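Local coordinates for hypothetical protein (Bacteroides uniformis ATCC 8492, PDB 4QRL), which is of unknown function but has a lipocalin-like fold, a closed antiparallel beta barrel of the kind that in relatives often encloses small apolar ligands, at residues W13-Y18 with T109-R114; Y33-G38 with G56-K61; G62-I67 with K89-V94. All blocks are in the same frame, centred on the assembly; numbering follows the deposited sequence.

Contact 1: residues W13-Y18 with T109-R114; sequences WQLRQY and TKSIFR
The first and last strands of the lipocalin-like barrel, 11-19 and 109-115, run antiparallel here and close the sheet, with a classic beta bulge where R16 and Q17 both face I112. The evidence is the I112 carbonyl: I112 O takes R16 N at 2.8 Å and, weakly, Q17 N at 3.4 Å, while I112 N bonds to Q17 O. Packing is tight on the face carrying L15 and F113. L15 CG stands over the F113 ring, 3.9 Å from its centroid and 27° off the normal. W13 CE3 meets F113 CB at 3.8 Å, and Y33 and L104 pack on the same phenylalanine. Toward the face bearing Q14, Q17, I112 and R114 the contact is more open to solvent, R16 and R114 being exposed residues. Their guanidinium planes lie 17° apart, with R114 NH1 over the centre of the R16 group, 3.3 Å from R16 CZ; solvent probably screens the like charges. Q14 steadies R114 from the edge: Q14 OE1, in the guanidinium plane, accepts R114 NE at 2.7 Å in its own carbonyl plane and R114 NH2 at 2.9 Å from above that plane.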
# COMPACT_ATOMS: atom_id res chain seq x y z
N TRP A 13 7.29 1.93 4.70
CA TRP A 13 6.21 1.69 5.62
C TRP A 13 5.84 0.23 5.69
O TRP A 13 5.57 -0.38 4.64
CB TRP A 13 4.98 2.49 5.13
CG TRP A 13 5.13 3.97 5.20
CD1 TRP A 13 5.45 4.81 4.18
CD2 TRP A 13 4.78 4.79 6.31
NE1 TRP A 13 5.46 6.12 4.63
CE2 TRP A 13 5.05 6.13 5.95
CE3 TRP A 13 4.34 4.52 7.62
CZ2 TRP A 13 4.80 7.20 6.81
CZ3 TRP A 13 4.22 5.58 8.52
CH2 TRP A 13 4.45 6.90 8.12
N GLN A 14 5.81 -0.32 6.89
CA GLN A 14 5.38 -1.72 7.05
C GLN A 14 3.88 -1.74 7.21
O GLN A 14 3.38 -1.12 8.13
CB GLN A 14 6.04 -2.37 8.27
CG GLN A 14 5.52 -3.81 8.49
CD GLN A 14 6.06 -4.49 9.71
OE1 GLN A 14 6.32 -3.86 10.73
NE2 GLN A 14 6.19 -5.81 9.64
N LEU A 15 3.18 -2.49 6.35
CA LEU A 15 1.72 -2.64 6.49
C LEU A 15 1.52 -3.67 7.59
O LEU A 15 1.84 -4.85 7.43
CB LEU A 15 1.05 -3.04 5.15
CG LEU A 15 -0.45 -2.67 4.97
CD1 LEU A 15 -0.87 -2.78 3.50
CD2 LEU A 15 -1.36 -3.58 5.81
N ARG A 16 1.08 -3.20 8.75
CA ARG A 16 0.92 -4.03 9.95
C ARG A 16 -0.38 -4.76 10.02
O ARG A 16 -0.46 -5.83 10.65
CB ARG A 16 0.98 -3.12 11.21
CG ARG A 16 2.29 -2.46 11.45
CD ARG A 16 2.18 -1.61 12.70
NE ARG A 16 2.06 -2.41 13.91
CZ ARG A 16 2.10 -1.92 15.14
NH1 ARG A 16 2.26 -0.61 15.33
NH2 ARG A 16 1.99 -2.72 16.19
N GLN A 17 -1.45 -4.11 9.56
CA GLN A 17 -2.77 -4.67 9.75
C GLN A 17 -3.77 -4.17 8.74
O GLN A 17 -3.65 -3.05 8.25
CB GLN A 17 -3.25 -4.25 11.17
CG GLN A 17 -4.51 -4.92 11.67
CD GLN A 17 -4.99 -4.28 12.95
OE1 GLN A 17 -5.10 -3.07 13.05
NE2 GLN A 17 -5.24 -5.08 13.96
N TYR A 18 -4.78 -5.01 8.42
CA TYR A 18 -5.94 -4.59 7.66
C TYR A 18 -7.11 -4.55 8.59
O TYR A 18 -7.28 -5.48 9.38
CB TYR A 18 -6.27 -5.50 6.47
CG TYR A 18 -5.39 -5.35 5.26
CD1 TYR A 18 -5.46 -4.20 4.46
CD2 TYR A 18 -4.58 -6.39 4.83
CE1 TYR A 18 -4.68 -4.08 3.32
CE2 TYR A 18 -3.79 -6.27 3.69
CZ TYR A 18 -3.84 -5.11 2.95
OH TYR A 18 -3.08 -5.01 1.81
N THR A 109 -12.34 -0.33 4.22
CA THR A 109 -11.19 -1.12 4.67
C THR A 109 -10.01 -0.20 4.96
O THR A 109 -9.65 0.61 4.10
CB THR A 109 -10.82 -2.19 3.67
OG1 THR A 109 -11.88 -3.15 3.66
CG2 THR A 109 -9.48 -2.90 4.03
N LYS A 110 -9.39 -0.37 6.13
CA LYS A 110 -8.24 0.41 6.50
C LYS A 110 -6.96 -0.42 6.38
O LYS A 110 -6.95 -1.59 6.77
CB LYS A 110 -8.34 0.97 7.93
CG LYS A 110 -9.74 1.27 8.50
CD LYS A 110 -10.47 2.42 7.86
CE LYS A 110 -11.81 2.69 8.53
NZ LYS A 110 -12.69 1.49 8.61
N SER A 111 -5.91 0.20 5.84
CA SER A 111 -4.54 -0.31 5.71
C SER A 111 -3.73 0.46 6.77
O SER A 111 -3.59 1.68 6.66
CB SER A 111 -4.03 -0.05 4.29
OG SER A 111 -4.74 -0.80 3.33
N ILE A 112 -3.26 -0.23 7.81
CA ILE A 112 -2.54 0.40 8.94
C ILE A 112 -1.03 0.19 8.78
O ILE A 112 -0.60 -0.96 8.72
CB ILE A 112 -3.01 -0.20 10.29
CG1 ILE A 112 -4.56 -0.38 10.43
CG2 ILE A 112 -2.30 0.48 11.48
CD1 ILE A 112 -5.39 0.79 10.35
N PHE A 113 -0.25 1.27 8.78
CA PHE A 113 1.22 1.18 8.59
C PHE A 113 2.03 1.84 9.70
O PHE A 113 1.57 2.80 10.31
CB PHE A 113 1.68 1.88 7.28
CG PHE A 113 0.98 1.47 6.01
CD1 PHE A 113 -0.30 1.95 5.71
CD2 PHE A 113 1.63 0.69 5.07
CE1 PHE A 113 -0.95 1.58 4.53
CE2 PHE A 113 0.98 0.32 3.87
CZ PHE A 113 -0.29 0.78 3.60
N ARG A 114 3.28 1.36 9.88
CA ARG A 114 4.25 2.00 10.76
C ARG A 114 5.49 2.24 9.95
O ARG A 114 5.81 1.43 9.09
CB ARG A 114 4.57 1.19 12.03
CG ARG A 114 5.32 -0.16 11.78
CD ARG A 114 5.71 -0.88 13.06
NE ARG A 114 5.85 -2.33 12.85
CZ ARG A 114 5.61 -3.26 13.78
NH1 ARG A 114 5.26 -2.90 15.00
NH2 ARG A 114 5.73 -4.54 13.48

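Contact 2: residues Y33-G38 with G56-K61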
# COMPACT_ATOMS: atom_id res chain seq x y z
N TYR A 33 5.33 -0.67 1.88
CA TYR A 33 5.09 0.36 0.84
C TYR A 33 6.17 1.40 0.92
O TYR A 33 6.61 1.74 2.01
CB TYR A 33 3.72 1.06 1.00
CG TYR A 33 2.47 0.35 0.55
CD1 TYR A 33 2.46 -1.03 0.34
CD2 TYR A 33 1.25 1.02 0.45
CE1 TYR A 33 1.30 -1.69 -0.06
CE2 TYR A 33 0.08 0.36 0.11
CZ TYR A 33 0.11 -1.00 -0.14
OH TYR A 33 -1.04 -1.65 -0.52
N ASN A 34 6.59 1.93 -0.22
CA ASN A 34 7.64 2.93 -0.23
C ASN A 34 7.20 4.09 -1.11
O ASN A 34 6.65 3.88 -2.21
CB ASN A 34 8.92 2.28 -0.76
CG ASN A 34 10.13 3.13 -0.59
OD1 ASN A 34 10.52 3.89 -1.49
ND2 ASN A 34 10.74 3.01 0.56
N PHE A 35 7.36 5.30 -0.58
CA PHE A 35 7.00 6.54 -1.26
C PHE A 35 8.24 7.41 -1.42
O PHE A 35 8.85 7.79 -0.42
CB PHE A 35 5.91 7.30 -0.46
CG PHE A 35 4.65 6.50 -0.18
CD1 PHE A 35 3.60 6.49 -1.09
CD2 PHE A 35 4.50 5.81 1.02
CE1 PHE A 35 2.44 5.74 -0.83
CE2 PHE A 35 3.36 5.03 1.26
CZ PHE A 35 2.31 5.05 0.37
N GLN A 36 8.61 7.74 -2.67
CA GLN A 36 9.77 8.62 -2.84
C GLN A 36 9.54 9.61 -3.98
O GLN A 36 9.72 9.23 -5.14
CB GLN A 36 11.07 7.82 -3.06
CG GLN A 36 11.62 7.05 -1.84
CD GLN A 36 12.17 7.92 -0.71
OE1 GLN A 36 12.40 9.12 -0.85
NE2 GLN A 36 12.45 7.29 0.43
N LYS A 37 9.13 10.85 -3.64
CA LYS A 37 8.89 11.98 -4.57
C LYS A 37 8.11 11.52 -5.82
O LYS A 37 8.59 11.68 -6.95
CB LYS A 37 10.22 12.64 -4.97
CG LYS A 37 11.08 13.05 -3.77
CD LYS A 37 12.29 13.91 -4.15
CE LYS A 37 12.95 14.53 -2.94
NZ LYS A 37 11.97 15.24 -2.06
N GLY A 38 6.93 10.93 -5.59
CA GLY A 38 6.07 10.45 -6.68
C GLY A 38 6.24 9.00 -7.03
O GLY A 38 5.30 8.39 -7.54
N GLY A 56 5.14 1.61 -9.22
CA GLY A 56 4.15 2.56 -9.68
C GLY A 56 4.47 3.98 -9.29
O GLY A 56 5.63 4.35 -9.07
N ASN A 57 3.43 4.78 -9.29
CA ASN A 57 3.48 6.18 -8.93
C ASN A 57 2.36 6.49 -7.99
O ASN A 57 1.38 5.75 -7.91
CB ASN A 57 3.36 7.04 -10.19
CG ASN A 57 4.62 7.08 -10.99
OD1 ASN A 57 5.45 7.99 -10.88
ND2 ASN A 57 4.76 6.10 -11.83
N TYR A 58 2.46 7.64 -7.32
CA TYR A 58 1.41 8.16 -6.47
C TYR A 58 1.36 9.68 -6.61
O TYR A 58 2.35 10.33 -6.95
CB TYR A 58 1.58 7.72 -5.00
CG TYR A 58 2.72 8.44 -4.32
CD1 TYR A 58 4.04 7.97 -4.44
CD2 TYR A 58 2.51 9.61 -3.59
CE1 TYR A 58 5.10 8.66 -3.86
CE2 TYR A 58 3.57 10.31 -3.01
CZ TYR A 58 4.86 9.81 -3.12
OH TYR A 58 5.92 10.52 -2.60
N SER A 59 0.19 10.22 -6.36
CA SER A 59 -0.07 11.66 -6.36
C SER A 59 -0.97 11.97 -5.17
O SER A 59 -1.66 11.06 -4.65
CB SER A 59 -0.68 12.13 -7.68
OG SER A 59 -1.97 11.60 -7.94
N LEU A 60 -0.90 13.22 -4.71
CA LEU A 60 -1.66 13.68 -3.55
C LEU A 60 -2.63 14.79 -3.95
O LEU A 60 -2.27 15.63 -4.77
CB LEU A 60 -0.69 14.20 -2.46
CG LEU A 60 0.49 13.26 -2.07
CD1 LEU A 60 1.49 13.97 -1.15
CD2 LEU A 60 -0.03 11.95 -1.44
N LYS A 61 -3.84 14.77 -3.40
CA LYS A 61 -4.87 15.80 -3.64
C LYS A 61 -5.66 15.87 -2.35
O LYS A 61 -6.35 14.90 -2.01
CB LYS A 61 -5.75 15.48 -4.88
CG LYS A 61 -6.97 16.40 -5.07
CD LYS A 61 -6.72 17.50 -6.10
CE LYS A 61 -7.80 18.58 -6.13
NZ LYS A 61 -9.08 18.13 -6.73
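Y58 bridges from strand 51-61 to the turn that ends strand 25-36, and both of its hydrogen bonds across the contact go to the backbone of G38. At the tip of the side chain, G38 N donates to Y58 OH at 3.2 Å with an N-H...O angle of 179°, a long but straight bond. At its root, Y58 N donates to G38 O at 2.9 Å and 154°, arriving above the carbonyl plane and not along a lone pair. G38 O also receives a CA-H...O contact from N57 CA at 3.2 Å. K37 N comes within 3.4 Å of Y58 OH, but at a poor angle, so the hydroxyl is matched to the amide of G38 and not to that of K37.

The ring spans these two bonds because CG of Y58 takes the crowded position between its own backbone N and carbonyl carbon, which lays the ring along G38. G38 CA then lies over one face, 4.0 Å from the Y58 ring centroid, a CH-pi contact. F35 presents its edge to the opposite face in a T-shaped pair: the rings are 89° apart, their centroids are separated by 5.1 Å, and F35 CD1 approaches Y58 CD1 to 3.7 Å. The hydroxyl bond holds the tip in place, while F35 and G38 CA, over the two faces, set the turn of the ring. At the positive phi of G38 a CB would collide with K37 O, which a glycine avoids. The backbone of F35 is paired with G11, and that of G56 with F40. The Y58 N to G38 O bond extends the pairing of strands 39-45 and 51-61 to just before the first of them. K37 and G38 thus form a two-residue hairpin turn held by a tyrosine of strand 51-61, in an up-and-down lipocalin-like barrel.

Contact 3: residues G62-I67 with K89-V94; sequences GAEISI and KCTFKV
I65, V94, F92 and I67 make the apolar centre. I65 CG1 is anti to the backbone N, which leaves CG2 turned to the partner strand, where it meets V94 CG2 at 3.7 Å and F92 CB at 3.8 Å. I67 CD1 touches the F92 ring at CE1, 3.9 Å away, and C90 SG sits above one face of that ring, offset toward its rim. L104 packs on both I65 and F92. I65, I67, C90 and F92 share one face of an antiparallel pair, strands 64-69 and 89-97, consecutive in the lipocalin-like barrel, whose short segments run at 160° to each other. The ladder is regular: I65 N and F92 O pair at 2.9 Å, F92 N and I65 O at 2.8 Å, and C90 and I67 bond reciprocally. Just before strand 64-69 begins, A63 O accepts V94 N at 2.7 Å. The other face is polar. There S66 OG and T91 OG1 share a hydrogen bond of 2.7 Å, each hydroxyl anti to its carbonyl carbon, and either could be the donor. An alanine in place of T91 removes both OG1 and CG2, so S66 OG loses this partner and the polar face would probably be held less firmly at S66 and E64. The methyl, T91 CG2, lies 3.5 Å from E64 OE1.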
# COMPACT_ATOMS: atom_id res chain seq x y z
N GLY A 62 -5.50 16.97 -1.62
CA GLY A 62 -6.13 17.14 -0.32
C GLY A 62 -5.70 16.04 0.64
O GLY A 62 -4.50 15.78 0.78
N ALA A 63 -6.68 15.29 1.22
CA ALA A 63 -6.36 14.19 2.14
C ALA A 63 -6.53 12.82 1.43
O ALA A 63 -6.83 11.79 2.05
CB ALA A 63 -7.25 14.27 3.39
N GLU A 64 -6.30 12.82 0.12
CA GLU A 64 -6.42 11.62 -0.68
C GLU A 64 -5.09 11.30 -1.39
O GLU A 64 -4.35 12.23 -1.78
CB GLU A 64 -7.55 11.75 -1.70
CG GLU A 64 -8.93 11.65 -1.08
CD GLU A 64 -10.09 11.66 -2.06
OE1 GLU A 64 -9.85 11.71 -3.28
OE2 GLU A 64 -11.25 11.59 -1.59
N ILE A 65 -4.80 10.00 -1.55
CA ILE A 65 -3.59 9.55 -2.25
C ILE A 65 -4.02 8.59 -3.34
O ILE A 65 -4.70 7.60 -3.07
CB ILE A 65 -2.50 8.95 -1.31
CG1 ILE A 65 -1.26 8.51 -2.11
CG2 ILE A 65 -3.04 7.84 -0.41
CD1 ILE A 65 -0.05 8.18 -1.23
N SER A 66 -3.64 8.89 -4.57
CA SER A 66 -3.97 8.03 -5.70
C SER A 66 -2.71 7.27 -6.11
O SER A 66 -1.70 7.89 -6.47
CB SER A 66 -4.52 8.84 -6.87
OG SER A 66 -5.74 9.48 -6.55
N ILE A 67 -2.76 5.95 -6.03
CA ILE A 67 -1.62 5.10 -6.39
C ILE A 67 -1.95 4.41 -7.71
O ILE A 67 -3.09 3.94 -7.91
CB ILE A 67 -1.27 4.09 -5.26
CG1 ILE A 67 -1.06 4.80 -3.91
CG2 ILE A 67 -0.03 3.23 -5.64
CD1 ILE A 67 -0.90 3.81 -2.65
N LYS A 89 -5.09 0.82 -10.30
CA LYS A 89 -5.28 2.11 -9.62
C LYS A 89 -6.16 2.02 -8.39
O LYS A 89 -7.16 1.31 -8.39
CB LYS A 89 -5.97 3.11 -10.57
CG LYS A 89 -5.41 3.28 -11.96
CD LYS A 89 -6.24 4.33 -12.70
CE LYS A 89 -5.93 4.40 -14.17
NZ LYS A 89 -6.70 5.48 -14.85
N CYS A 90 -5.84 2.83 -7.37
CA CYS A 90 -6.66 2.98 -6.17
C CYS A 90 -6.42 4.34 -5.52
O CYS A 90 -5.27 4.71 -5.25
CB CYS A 90 -6.44 1.85 -5.17
SG CYS A 90 -7.56 1.89 -3.75
N THR A 91 -7.52 5.03 -5.21
CA THR A 91 -7.48 6.29 -4.49
C THR A 91 -7.90 6.03 -3.05
O THR A 91 -9.01 5.60 -2.79
CB THR A 91 -8.32 7.37 -5.15
OG1 THR A 91 -7.73 7.63 -6.42
CG2 THR A 91 -8.35 8.68 -4.30
N PHE A 92 -7.01 6.30 -2.14
CA PHE A 92 -7.23 6.11 -0.71
C PHE A 92 -7.45 7.41 0.01
O PHE A 92 -6.87 8.42 -0.37
CB PHE A 92 -5.98 5.45 -0.08
CG PHE A 92 -5.65 4.05 -0.54
CD1 PHE A 92 -4.87 3.83 -1.66
CD2 PHE A 92 -6.11 2.94 0.18
CE1 PHE A 92 -4.55 2.52 -2.07
CE2 PHE A 92 -5.77 1.65 -0.21
CZ PHE A 92 -5.01 1.44 -1.33
N LYS A 93 -8.23 7.37 1.10
CA LYS A 93 -8.35 8.47 2.03
C LYS A 93 -7.21 8.32 3.03
O LYS A 93 -7.01 7.23 3.54
CB LYS A 93 -9.72 8.49 2.75
CG LYS A 93 -9.83 9.61 3.79
CD LYS A 93 -11.22 10.23 3.86
CE LYS A 93 -11.41 11.02 5.12
NZ LYS A 93 -11.72 10.13 6.28
N VAL A 94 -6.47 9.40 3.29
CA VAL A 94 -5.42 9.41 4.30
C VAL A 94 -6.10 9.81 5.61
O VAL A 94 -6.40 11.00 5.86
CB VAL A 94 -4.22 10.32 3.93
CG1 VAL A 94 -3.16 10.30 5.05
CG2 VAL A 94 -3.60 9.88 2.61

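In the fold
The contacts sit on one closed antiparallel sheet. Contact 1 joins its first and last strands, and contacts 2 and 3 lie between them along the chain. Contacts 2 and 3 have centres about 10 Å apart and touch through a probable hydrogen bond, S59 O to S66 N at 2.9 Å, and F35 CE1 to I65 CD1 at 3.5 Å. Contact 1 reaches contact 2, centres about 16 Å apart, by a probable hydrogen bond, W13 N to Y33 O at 2.8 Å; contacts 1 and 3, centres about 14 Å apart, do not touch. No active site is known. The side chains of R114, Y58 and V94 are each about 4 Å from a bound 1,2-ethanediol, probably from the crystallisation liquor.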